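MmcR (Streptomyces lavendulae, PDB 3GWZ) transfers the methyl group of S-adenosyl-L-methionine to the 6-hydroxyl of 6-demethylmitomycins A and B, forming the quinone methoxy group of mitomycins A and B. Local coordinates at residues I274-H279 with I306-D311; A204-I209 with P225-T230; V127-R132 with N180-S185. All blocks are in the same frame, centred on the assembly; numbering follows the deposited sequence.

Contact 1: I274-H279 with I306-D311; sequences IKHVLH and IDNLID. With SAH (S-adenosyl-L-homocysteine), chain G.
The imidazole rings of His276 and His279 both turn to the carboxylate of Asp307, each in its own way. His276 has the carbonyl oxygen of Ile306 over one face and, near its plane, Asp307 OD1, Asn308 OD1 and OXT of the bound S-adenosyl-L-homocysteine. Its ND1 donates to Asp307 OD1 at 2.8 Å, nearly within the ring plane, yet reaches that oxygen from above the carboxylate plane, the two planes standing 68° apart. The Asp307 carboxylate lies over one face of the His279 ring, strongly tilted to it, with Asp307 CG 3.6 Å above the plane toward the rim, and Asn308 ND2 is at the ring's edge. His279 ND1 bonds to Glu333, which also takes Asn308 ND2; His276 NE2 is held by Glu190. Asp307 OD1 accepts a second bond, from Asn308 N at 3.0 Å, while a water takes the N-H of Val277 and donates to both Asp307 OD2 and Ile274 O. This is the active site: His279 is the inferred proton acceptor and Asn308 binds substrate. Lys275, its chain bent at chi3 (80°) and chi4 (70°), brings NZ to a 2.7 Å hydrogen bond with ligand OXT; NZ also pairs with Glu190 and Ser187, and Lys275 O receives the ligand's amino group. Ile306 N to Ile274 O and His276 N to Ile306 O, both 2.9 Å, pair the strand ends in parallel. Strands 271-275 and 302-308 flank the crossover through helix 283-296 in the Rossmann-like methyltransferase sheet, where strand 361-368 borders Ile306 and helix 316-329 packs on His279 through Leu325.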
loop_
_atom_site.group_PDB
_atom_site.type_symbol
_atom_site.label_atom_id
_atom_site.label_comp_id
_atom_site.label_asym_id
_atom_site.label_seq_id
_atom_site.Cartn_x
_atom_site.Cartn_y
_atom_site.Cartn_z
ATOM N N ILE A 274 -22.631 -18.861 -15.739
ATOM C CA ILE A 274 -21.853 -18.301 -16.845
ATOM C C ILE A 274 -22.008 -16.776 -16.817
ATOM O O ILE A 274 -23.035 -16.234 -17.196
ATOM C CB ILE A 274 -22.247 -18.934 -18.202
ATOM C CG1 ILE A 274 -21.295 -18.494 -19.319
ATOM C CG2 ILE A 274 -23.703 -18.631 -18.570
ATOM C CD1 ILE A 274 -21.370 -19.397 -20.563
ATOM N N LYS A 275 -20.984 -16.097 -16.319
ATOM C CA LYS A 275 -21.078 -14.671 -16.020
ATOM C C LYS A 275 -20.102 -13.895 -16.886
ATOM O O LYS A 275 -18.908 -14.192 -16.875
ATOM C CB LYS A 275 -20.757 -14.425 -14.535
ATOM C CG LYS A 275 -20.712 -12.958 -14.134
ATOM C CD LYS A 275 -20.768 -12.765 -12.613
ATOM C CE LYS A 275 -19.415 -13.003 -11.934
ATOM N NZ LYS A 275 -18.411 -11.933 -12.232
ATOM N N HIS A 276 -20.622 -12.916 -17.628
ATOM C CA HIS A 276 -19.828 -12.054 -18.495
ATOM C C HIS A 276 -18.992 -12.867 -19.478
ATOM O O HIS A 276 -17.841 -12.526 -19.781
ATOM C CB HIS A 276 -18.943 -11.110 -17.669
ATOM C CG HIS A 276 -19.720 -10.122 -16.856
ATOM N ND1 HIS A 276 -20.831 -9.467 -17.347
ATOM C CD2 HIS A 276 -19.548 -9.675 -15.589
ATOM C CE1 HIS A 276 -21.310 -8.661 -16.416
ATOM N NE2 HIS A 276 -20.548 -8.768 -15.340
ATOM N N VAL A 277 -19.578 -13.951 -19.966
ATOM C CA VAL A 277 -18.920 -14.760 -20.976
ATOM C C VAL A 277 -19.658 -14.626 -22.298
ATOM O O VAL A 277 -19.058 -14.294 -23.320
ATOM C CB VAL A 277 -18.800 -16.247 -20.548
ATOM C CG1 VAL A 277 -18.482 -17.146 -21.761
ATOM C CG2 VAL A 277 -17.733 -16.399 -19.477
ATOM N N LEU A 278 -20.970 -14.854 -22.280
ATOM C CA LEU A 278 -21.714 -14.901 -23.533
ATOM C C LEU A 278 -21.643 -13.579 -24.287
ATOM O O LEU A 278 -21.695 -13.564 -25.508
ATOM C CB LEU A 278 -23.167 -15.316 -23.306
ATOM C CG LEU A 278 -23.304 -16.723 -22.727
ATOM C CD1 LEU A 278 -24.772 -17.081 -22.551
ATOM C CD2 LEU A 278 -22.591 -17.743 -23.627
ATOM N N HIS A 279 -21.511 -12.468 -23.569
ATOM C CA HIS A 279 -21.451 -11.181 -24.257
ATOM C C HIS A 279 -20.135 -10.954 -25.020
ATOM O O HIS A 279 -20.005 -9.981 -25.773
ATOM C CB HIS A 279 -21.816 -10.018 -23.323
ATOM C CG HIS A 279 -20.783 -9.699 -22.289
ATOM N ND1 HIS A 279 -20.904 -8.623 -21.432
ATOM C CD2 HIS A 279 -19.601 -10.287 -21.985
ATOM C CE1 HIS A 279 -19.851 -8.571 -20.636
ATOM N NE2 HIS A 279 -19.042 -9.567 -20.952
ATOM N N ILE A 306 -25.439 -14.841 -16.273
ATOM C CA ILE A 306 -25.290 -13.619 -15.497
ATOM C C ILE A 306 -24.573 -12.584 -16.350
ATOM O O ILE A 306 -23.381 -12.706 -16.621
ATOM C CB ILE A 306 -24.528 -13.897 -14.189
ATOM C CG1 ILE A 306 -25.258 -15.000 -13.406
ATOM C CG2 ILE A 306 -24.395 -12.627 -13.353
ATOM C CD1 ILE A 306 -24.466 -15.572 -12.242
ATOM N N ASP A 307 -25.303 -11.583 -16.815
ATOM C CA ASP A 307 -24.681 -10.641 -17.740
ATOM C C ASP A 307 -25.374 -9.289 -17.742
ATOM O O ASP A 307 -26.371 -9.081 -17.042
ATOM C CB ASP A 307 -24.608 -11.234 -19.158
ATOM C CG ASP A 307 -23.207 -11.128 -19.767
ATOM O OD1 ASP A 307 -22.531 -10.102 -19.528
ATOM O OD2 ASP A 307 -22.777 -12.068 -20.482
ATOM N N ASN A 308 -24.805 -8.361 -18.501
ATOM C CA ASN A 308 -25.383 -7.043 -18.657
ATOM C C ASN A 308 -26.552 -7.170 -19.624
ATOM O O ASN A 308 -26.382 -7.668 -20.733
ATOM C CB ASN A 308 -24.322 -6.072 -19.187
ATOM C CG ASN A 308 -23.059 -6.057 -18.325
ATOM O OD1 ASN A 308 -23.136 -6.044 -17.100
ATOM N ND2 ASN A 308 -21.893 -6.066 -18.967
ATOM N N LEU A 309 -27.742 -6.763 -19.204
ATOM C CA LEU A 309 -28.890 -6.822 -20.101
ATOM C C LEU A 309 -29.285 -5.441 -20.592
ATOM O O LEU A 309 -29.373 -4.499 -19.810
ATOM C CB LEU A 309 -30.090 -7.510 -19.440
ATOM C CG LEU A 309 -30.241 -8.997 -19.790
ATOM C CD1 LEU A 309 -28.978 -9.746 -19.441
ATOM C CD2 LEU A 309 -31.434 -9.606 -19.084
ATOM N N ILE A 310 -29.523 -5.340 -21.894
ATOM C CA ILE A 310 -29.992 -4.106 -22.513
ATOM C C ILE A 310 -31.503 -4.006 -22.377
ATOM O O ILE A 310 -32.232 -4.883 -22.853
ATOM C CB ILE A 310 -29.671 -4.096 -24.012
ATOM C CG1 ILE A 310 -28.158 -4.153 -24.228
ATOM C CG2 ILE A 310 -30.316 -2.874 -24.699
ATOM C CD1 ILE A 310 -27.434 -2.956 -23.660
ATOM N N ASP A 311 -31.966 -2.950 -21.718
ATOM C CA ASP A 311 -33.392 -2.691 -21.610
ATOM C C ASP A 311 -33.780 -1.509 -22.491
ATOM O O ASP A 311 -33.054 -1.152 -23.424
ATOM C CB ASP A 311 -33.815 -2.466 -20.153
ATOM C CG ASP A 311 -33.151 -1.257 -19.524
ATOM O OD1 ASP A 311 -32.606 -0.410 -20.264
ATOM O OD2 ASP A 311 -33.179 -1.149 -18.281
HETATM N N SAH G . -16.679 -15.236 -15.437
HETATM C CA SAH G . -15.527 -14.329 -15.106
HETATM C CB SAH G . -14.674 -13.931 -16.327
HETATM C CG SAH G . -15.407 -13.202 -17.469
HETATM S SD SAH G . -14.276 -12.687 -18.756
HETATM C C SAH G . -16.047 -13.090 -14.434
HETATM O O SAH G . -15.272 -12.364 -13.805
HETATM O OXT SAH G . -17.248 -12.790 -14.491
HETATM C "C5'" SAH G . -14.511 -14.020 -19.915
HETATM C "C4'" SAH G . -13.667 -15.273 -19.604
HETATM O "O4'" SAH G . -13.820 -16.314 -20.598
HETATM C "C3'" SAH G . -12.154 -15.061 -19.479
HETATM O "O3'" SAH G . -11.757 -15.327 -18.124
HETATM C "C2'" SAH G . -11.506 -16.084 -20.416
HETATM O "O2'" SAH G . -10.377 -16.758 -19.846
HETATM C "C1'" SAH G . -12.609 -17.099 -20.602
HETATM N N9 SAH G . -12.566 -17.839 -21.883
HETATM C C8 SAH G . -12.455 -17.301 -23.118
HETATM N N7 SAH G . -12.486 -18.274 -24.065
HETATM C C5 SAH G . -12.636 -19.454 -23.417
HETATM C C6 SAH G . -12.757 -20.872 -23.810
HETATM N N6 SAH G . -12.718 -21.192 -25.126
HETATM N N1 SAH G . -12.895 -21.803 -22.827
HETATM C C2 SAH G . -12.930 -21.460 -21.531
HETATM N N3 SAH G . -12.829 -20.185 -21.100
HETATM C C4 SAH G . -12.686 -19.164 -21.983
HETATM O O HOH W 1 -22.487 -14.695 -19.640
#

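Contact 2: A204-I209 with P225-T230; sequences ATAVDI and PGLRGT
The methyl group CG2 of Thr205 sits over the centre of the Arg228 guanidinium, 3.3 Å from CZ of Arg228, and the two side chains run side by side in the same direction. Arg228 gets there with its chain extended from CG to NE, after a first torsion (chi1 85°) that sets CG between the backbone N and the carbonyl carbon. Farther along the same face, Val207 CG2 lies 4.1 Å from Thr230 CB. On the other face Ala206 CB meets Leu227 CD2 at 4.0 Å, and the second methyl of Leu227, CD1, lies 3.6 Å from Ala204 O. Between the two sets of side chains the backbones form a parallel ladder: Arg228 N donates to Ala204 O, Ala206 N to Arg228 O, Thr230 N to Ala206 O and Asp208 N to Thr230 O, the last three at 2.9 Å. Strands 205-209 and 228-233 belong to a right-handed beta-alpha-beta unit, with helix 215-223 as the connection, in the Rossmann-like sheet of class I methyltransferases; the segments here run 27° apart. Ala206 O also accepts from a water, which is 2.7 Å from Thr230 OG1 and so bridges backbone and side chain. In the next shell, Thr205 OG1 is bonded to the backbone N of Asp270, whose carboxylate takes the N-H of Ala204. Leu227 is packed from the helix side by Val220 and Leu221. Strand 271-275 flanks Ala206 and Val207 through Val271 and Tyr272, whereas Glu255 and Leu257 of strand 254-258 touch Thr230.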
loop_
_atom_site.group_PDB
_atom_site.type_symbol
_atom_site.label_atom_id
_atom_site.label_comp_id
_atom_site.label_asym_id
_atom_site.label_seq_id
_atom_site.Cartn_x
_atom_site.Cartn_y
_atom_site.Cartn_z
ATOM N N ALA A 204 -26.388 -29.368 -4.775
ATOM C CA ALA A 204 -25.224 -30.055 -4.238
ATOM C C ALA A 204 -23.960 -29.720 -5.036
ATOM O O ALA A 204 -22.869 -29.645 -4.476
ATOM C CB ALA A 204 -25.459 -31.560 -4.207
ATOM N N THR A 205 -24.112 -29.510 -6.344
ATOM C CA THR A 205 -22.968 -29.223 -7.206
ATOM C C THR A 205 -23.216 -28.020 -8.097
ATOM O O THR A 205 -24.324 -27.819 -8.592
ATOM C CB THR A 205 -22.639 -30.397 -8.130
ATOM O OG1 THR A 205 -23.810 -30.747 -8.874
ATOM C CG2 THR A 205 -22.147 -31.619 -7.323
ATOM N N ALA A 206 -22.161 -27.237 -8.309
ATOM C CA ALA A 206 -22.208 -26.065 -9.183
ATOM C C ALA A 206 -20.997 -26.057 -10.121
ATOM O O ALA A 206 -19.906 -26.508 -9.759
ATOM C CB ALA A 206 -22.230 -24.803 -8.350
ATOM N N VAL A 207 -21.192 -25.554 -11.334
ATOM C CA VAL A 207 -20.088 -25.422 -12.270
ATOM C C VAL A 207 -20.047 -23.991 -12.813
ATOM O O VAL A 207 -21.051 -23.495 -13.327
ATOM C CB VAL A 207 -20.230 -26.397 -13.449
ATOM C CG1 VAL A 207 -19.182 -26.097 -14.503
ATOM C CG2 VAL A 207 -20.124 -27.851 -12.968
ATOM N N ASP A 208 -18.905 -23.325 -12.677
ATOM C CA ASP A 208 -18.764 -21.982 -13.243
ATOM C C ASP A 208 -17.982 -22.039 -14.541
ATOM O O ASP A 208 -16.777 -22.330 -14.555
ATOM C CB ASP A 208 -18.075 -21.006 -12.279
ATOM C CG ASP A 208 -18.259 -19.547 -12.706
ATOM O OD1 ASP A 208 -18.891 -19.311 -13.756
ATOM O OD2 ASP A 208 -17.790 -18.635 -11.993
ATOM N N ILE A 209 -18.681 -21.739 -15.626
ATOM C CA ILE A 209 -18.128 -21.852 -16.959
ATOM C C ILE A 209 -17.431 -20.561 -17.370
ATOM O O ILE A 209 -18.072 -19.523 -17.461
ATOM C CB ILE A 209 -19.245 -22.146 -17.963
ATOM C CG1 ILE A 209 -20.046 -23.376 -17.521
ATOM C CG2 ILE A 209 -18.666 -22.335 -19.366
ATOM C CD1 ILE A 209 -21.444 -23.414 -18.099
ATOM N N PRO A 225 -22.396 -23.561 2.405
ATOM C CA PRO A 225 -21.424 -24.537 2.916
ATOM C C PRO A 225 -21.582 -25.973 2.407
ATOM O O PRO A 225 -20.588 -26.696 2.376
ATOM C CB PRO A 225 -21.641 -24.488 4.435
ATOM C CG PRO A 225 -22.210 -23.135 4.691
ATOM C CD PRO A 225 -23.058 -22.817 3.493
ATOM N N GLY A 226 -22.785 -26.394 2.031
ATOM C CA GLY A 226 -22.959 -27.759 1.551
ATOM C C GLY A 226 -22.599 -27.938 0.083
ATOM O O GLY A 226 -22.513 -29.055 -0.426
ATOM N N LEU A 227 -22.376 -26.829 -0.605
ATOM C CA LEU A 227 -22.164 -26.855 -2.048
ATOM C C LEU A 227 -20.735 -27.249 -2.421
ATOM O O LEU A 227 -19.787 -26.910 -1.713
ATOM C CB LEU A 227 -22.487 -25.474 -2.630
ATOM C CG LEU A 227 -22.520 -25.347 -4.152
ATOM C CD1 LEU A 227 -23.640 -26.188 -4.747
ATOM C CD2 LEU A 227 -22.686 -23.882 -4.535
ATOM N N ARG A 228 -20.577 -27.971 -3.528
ATOM C CA ARG A 228 -19.248 -28.166 -4.088
ATOM C C ARG A 228 -19.237 -27.695 -5.536
ATOM O O ARG A 228 -20.273 -27.673 -6.197
ATOM C CB ARG A 228 -18.777 -29.615 -3.964
ATOM C CG ARG A 228 -19.236 -30.540 -5.058
ATOM C CD ARG A 228 -18.493 -31.870 -4.962
ATOM N NE ARG A 228 -18.976 -32.840 -5.940
ATOM C CZ ARG A 228 -20.023 -33.636 -5.743
ATOM N NH1 ARG A 228 -20.698 -33.576 -4.599
ATOM N NH2 ARG A 228 -20.399 -34.489 -6.686
ATOM N N GLY A 229 -18.070 -27.312 -6.028
ATOM C CA GLY A 229 -18.017 -26.647 -7.317
ATOM C C GLY A 229 -16.920 -27.114 -8.239
ATOM O O GLY A 229 -15.996 -27.819 -7.828
ATOM N N THR A 230 -17.042 -26.721 -9.504
ATOM C CA THR A 230 -15.992 -26.929 -10.478
ATOM C C THR A 230 -15.824 -25.633 -11.238
ATOM O O THR A 230 -16.803 -25.052 -11.702
ATOM C CB THR A 230 -16.360 -28.039 -11.482
ATOM O OG1 THR A 230 -16.609 -29.257 -10.777
ATOM C CG2 THR A 230 -15.226 -28.249 -12.478
HETATM O O HOH W 2 -19.028 -29.384 -9.511
#

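Contact 3: V127-R132 with N180-S185; sequences VATDAR and NRAMGS. With SAH (S-adenosyl-L-homocysteine), chain G.
One wall of the S-adenosyl-L-homocysteine pocket is formed by helix 173-197, and helix 126-135 packs against the back of it, where Thr129 meets Ala182 and Ser185. Thr129 makes the largest contribution. Its OG1 lies 2.8 Å from Ser185 OG and 3.5 Å from Ala182 CA, so that the hydroxyl end is set down close to the backbone of the partner helix. The CG2 branch of Thr129 takes the neighbouring place, beside the turn at Arg181, with Arg181 CB 4.1 Å from this methyl. Both hydroxyls also look to backbone carbonyls: Thr129 OG1 is within bonding range of those of Ser125, just ahead of its helix, and Pro126, while Ser185 OG donates to Ala182 O at 3.0 Å, from above the carbonyl plane. With chi1 at 61° the Ser185 oxygen is placed between its backbone N and carbonyl carbon, where it can fold back onto that turn. The two form a nearly antiparallel helix pair, at 157° with axes 8.1 Å apart, joining helix 126-135, which faces the second subunit, to helix 173-197 of the methyltransferase domain; such a close approach fits the small residues at the crossing. Ala182 CB rests 4.3 Å from CA of Asp130 and is flanked by Phe133 of helix 126-135. On its far side, helix 173-197 turns Met183, a selenomethionine here, toward the ligand: its CG is 3.5 Å from the carboxylate oxygen O of S-adenosyl-L-homocysteine, and SE lies 3.7 Å from the ligand sulfur SD. Behind the other helix, Val127 and Ala131 pack on Val42 and Leu46 of the second subunit.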
loop_
_atom_site.group_PDB
_atom_site.type_symbol
_atom_site.label_atom_id
_atom_site.label_comp_id
_atom_site.label_asym_id
_atom_site.label_seq_id
_atom_site.Cartn_x
_atom_site.Cartn_y
_atom_site.Cartn_z
ATOM N N VAL A 127 -12.070 0.710 -11.074
ATOM C CA VAL A 127 -11.549 1.860 -11.810
ATOM C C VAL A 127 -10.025 1.851 -11.877
ATOM O O VAL A 127 -9.450 2.142 -12.924
ATOM C CB VAL A 127 -12.047 3.203 -11.239
ATOM C CG1 VAL A 127 -11.454 4.364 -12.036
ATOM C CG2 VAL A 127 -13.562 3.263 -11.283
ATOM N N ALA A 128 -9.372 1.511 -10.767
ATOM C CA ALA A 128 -7.910 1.466 -10.726
ATOM C C ALA A 128 -7.336 0.385 -11.636
ATOM O O ALA A 128 -6.335 0.603 -12.320
ATOM C CB ALA A 128 -7.407 1.263 -9.297
ATOM N N THR A 129 -7.951 -0.792 -11.634
ATOM C CA THR A 129 -7.441 -1.866 -12.486
ATOM C C THR A 129 -7.743 -1.557 -13.938
ATOM O O THR A 129 -6.921 -1.840 -14.819
ATOM C CB THR A 129 -8.017 -3.245 -12.116
ATOM O OG1 THR A 129 -9.447 -3.155 -12.009
ATOM C CG2 THR A 129 -7.419 -3.714 -10.797
ATOM N N ASP A 130 -8.905 -0.960 -14.194
ATOM C CA ASP A 130 -9.275 -0.652 -15.574
ATOM C C ASP A 130 -8.352 0.429 -16.145
ATOM O O ASP A 130 -7.946 0.368 -17.310
ATOM C CB ASP A 130 -10.745 -0.233 -15.683
ATOM C CG ASP A 130 -11.386 -0.680 -16.990
ATOM O OD1 ASP A 130 -10.716 -1.363 -17.798
ATOM O OD2 ASP A 130 -12.566 -0.348 -17.208
ATOM N N ALA A 131 -8.011 1.419 -15.328
ATOM C CA ALA A 131 -7.127 2.484 -15.803
ATOM C C ALA A 131 -5.803 1.890 -16.272
ATOM O O ALA A 131 -5.276 2.288 -17.304
ATOM C CB ALA A 131 -6.896 3.526 -14.724
ATOM N N ARG A 132 -5.276 0.926 -15.522
ATOM C CA ARG A 132 -4.000 0.302 -15.873
ATOM C C ARG A 132 -4.100 -0.626 -17.079
ATOM O O ARG A 132 -3.158 -0.738 -17.860
ATOM C CB ARG A 132 -3.405 -0.433 -14.662
ATOM C CG ARG A 132 -2.887 0.538 -13.603
ATOM C CD ARG A 132 -2.646 -0.103 -12.245
ATOM N NE ARG A 132 -2.045 0.876 -11.343
ATOM C CZ ARG A 132 -2.726 1.826 -10.706
ATOM N NH1 ARG A 132 -4.045 1.913 -10.849
ATOM N NH2 ARG A 132 -2.089 2.685 -9.914
ATOM N N ASN A 180 -6.994 -9.873 -16.486
ATOM C CA ASN A 180 -7.575 -10.652 -15.390
ATOM C C ASN A 180 -7.776 -9.859 -14.103
ATOM O O ASN A 180 -8.721 -10.118 -13.356
ATOM C CB ASN A 180 -6.756 -11.915 -15.126
ATOM C CG ASN A 180 -6.965 -12.967 -16.198
ATOM O OD1 ASN A 180 -7.888 -12.864 -17.007
ATOM N ND2 ASN A 180 -6.114 -13.978 -16.207
ATOM N N ARG A 181 -6.890 -8.898 -13.846
ATOM C CA ARG A 181 -7.071 -7.975 -12.727
ATOM C C ARG A 181 -8.280 -7.060 -12.946
ATOM O O ARG A 181 -9.041 -6.801 -12.020
ATOM C CB ARG A 181 -5.815 -7.117 -12.499
ATOM C CG ARG A 181 -4.695 -7.813 -11.727
ATOM C CD ARG A 181 -3.463 -6.913 -11.580
ATOM N NE ARG A 181 -3.696 -5.796 -10.664
ATOM C CZ ARG A 181 -3.504 -5.848 -9.346
ATOM N NH1 ARG A 181 -3.085 -6.979 -8.776
ATOM N NH2 ARG A 181 -3.727 -4.769 -8.594
ATOM N N ALA A 182 -8.458 -6.562 -14.165
ATOM C CA ALA A 182 -9.556 -5.634 -14.426
ATOM C C ALA A 182 -10.907 -6.343 -14.379
ATOM O O ALA A 182 -11.891 -5.791 -13.885
ATOM C CB ALA A 182 -9.368 -4.926 -15.769
HETATM N N MSE A 183 -10.957 -7.561 -14.915
HETATM C CA MSE A 183 -12.164 -8.382 -14.835
HETATM C C MSE A 183 -12.371 -8.840 -13.386
HETATM O O MSE A 183 -13.497 -8.867 -12.875
HETATM C CB MSE A 183 -12.013 -9.604 -15.752
HETATM C CG MSE A 183 -13.255 -10.455 -15.926
HETATM SE SE MSE A 183 -14.694 -9.537 -16.889
HETATM C CE MSE A 183 -15.888 -9.182 -15.399
ATOM N N GLY A 184 -11.276 -9.204 -12.726
ATOM C CA GLY A 184 -11.351 -9.748 -11.375
ATOM C C GLY A 184 -11.890 -8.783 -10.337
ATOM O O GLY A 184 -12.528 -9.198 -9.367
ATOM N N SER A 185 -11.618 -7.493 -10.523
ATOM C CA SER A 185 -12.072 -6.482 -9.570
ATOM C C SER A 185 -13.583 -6.305 -9.682
ATOM O O SER A 185 -14.302 -6.262 -8.678
ATOM C CB SER A 185 -11.361 -5.148 -9.828
ATOM O OG SER A 185 -11.656 -4.659 -11.130
HETATM N N SAH G . -16.679 -15.236 -15.437
HETATM C CA SAH G . -15.527 -14.329 -15.106
HETATM C CB SAH G . -14.674 -13.931 -16.327
HETATM C CG SAH G . -15.407 -13.202 -17.469
HETATM S SD SAH G . -14.276 -12.687 -18.756
HETATM C C SAH G . -16.047 -13.090 -14.434
HETATM O O SAH G . -15.272 -12.364 -13.805
HETATM O OXT SAH G . -17.248 -12.790 -14.491
HETATM C "C5'" SAH G . -14.511 -14.020 -19.915
HETATM C "C4'" SAH G . -13.667 -15.273 -19.604
HETATM O "O4'" SAH G . -13.820 -16.314 -20.598
HETATM C "C3'" SAH G . -12.154 -15.061 -19.479
HETATM O "O3'" SAH G . -11.757 -15.327 -18.124
HETATM C "C2'" SAH G . -11.506 -16.084 -20.416
HETATM O "O2'" SAH G . -10.377 -16.758 -19.846
HETATM C "C1'" SAH G . -12.609 -17.099 -20.602
HETATM N N9 SAH G . -12.566 -17.839 -21.883
HETATM C C8 SAH G . -12.455 -17.301 -23.118
HETATM N N7 SAH G . -12.486 -18.274 -24.065
HETATM C C5 SAH G . -12.636 -19.454 -23.417
HETATM C C6 SAH G . -12.757 -20.872 -23.810
HETATM N N6 SAH G . -12.718 -21.192 -25.126
HETATM N N1 SAH G . -12.895 -21.803 -22.827
HETATM C C2 SAH G . -12.930 -21.460 -21.531
HETATM N N3 SAH G . -12.829 -20.185 -21.100
HETATM C C4 SAH G . -12.686 -19.164 -21.983
#

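How the contacts relate
From the N terminus, contact 3 comes first, closing a largely helical excursion of 47 residues between helix 126-135 and helix 173-197. The chain then enters strand 205-209, and contact 2 closes the short beta-alpha-beta loop through helix 215-223. Contact 1 follows, closing the one through helix 283-296. The three lie in series; none nests in or crosses another. Contacts 1 and 2 share one sheet, in which strands 205-209 and 271-275 are neighbours, and touch where Val277 CG2 lies 3.7 Å from Ile209 O. Contacts 1 and 3 meet at the ligand, His276 against Met183, and contact 3 continues from there to helix 126-135, which packs on the second subunit.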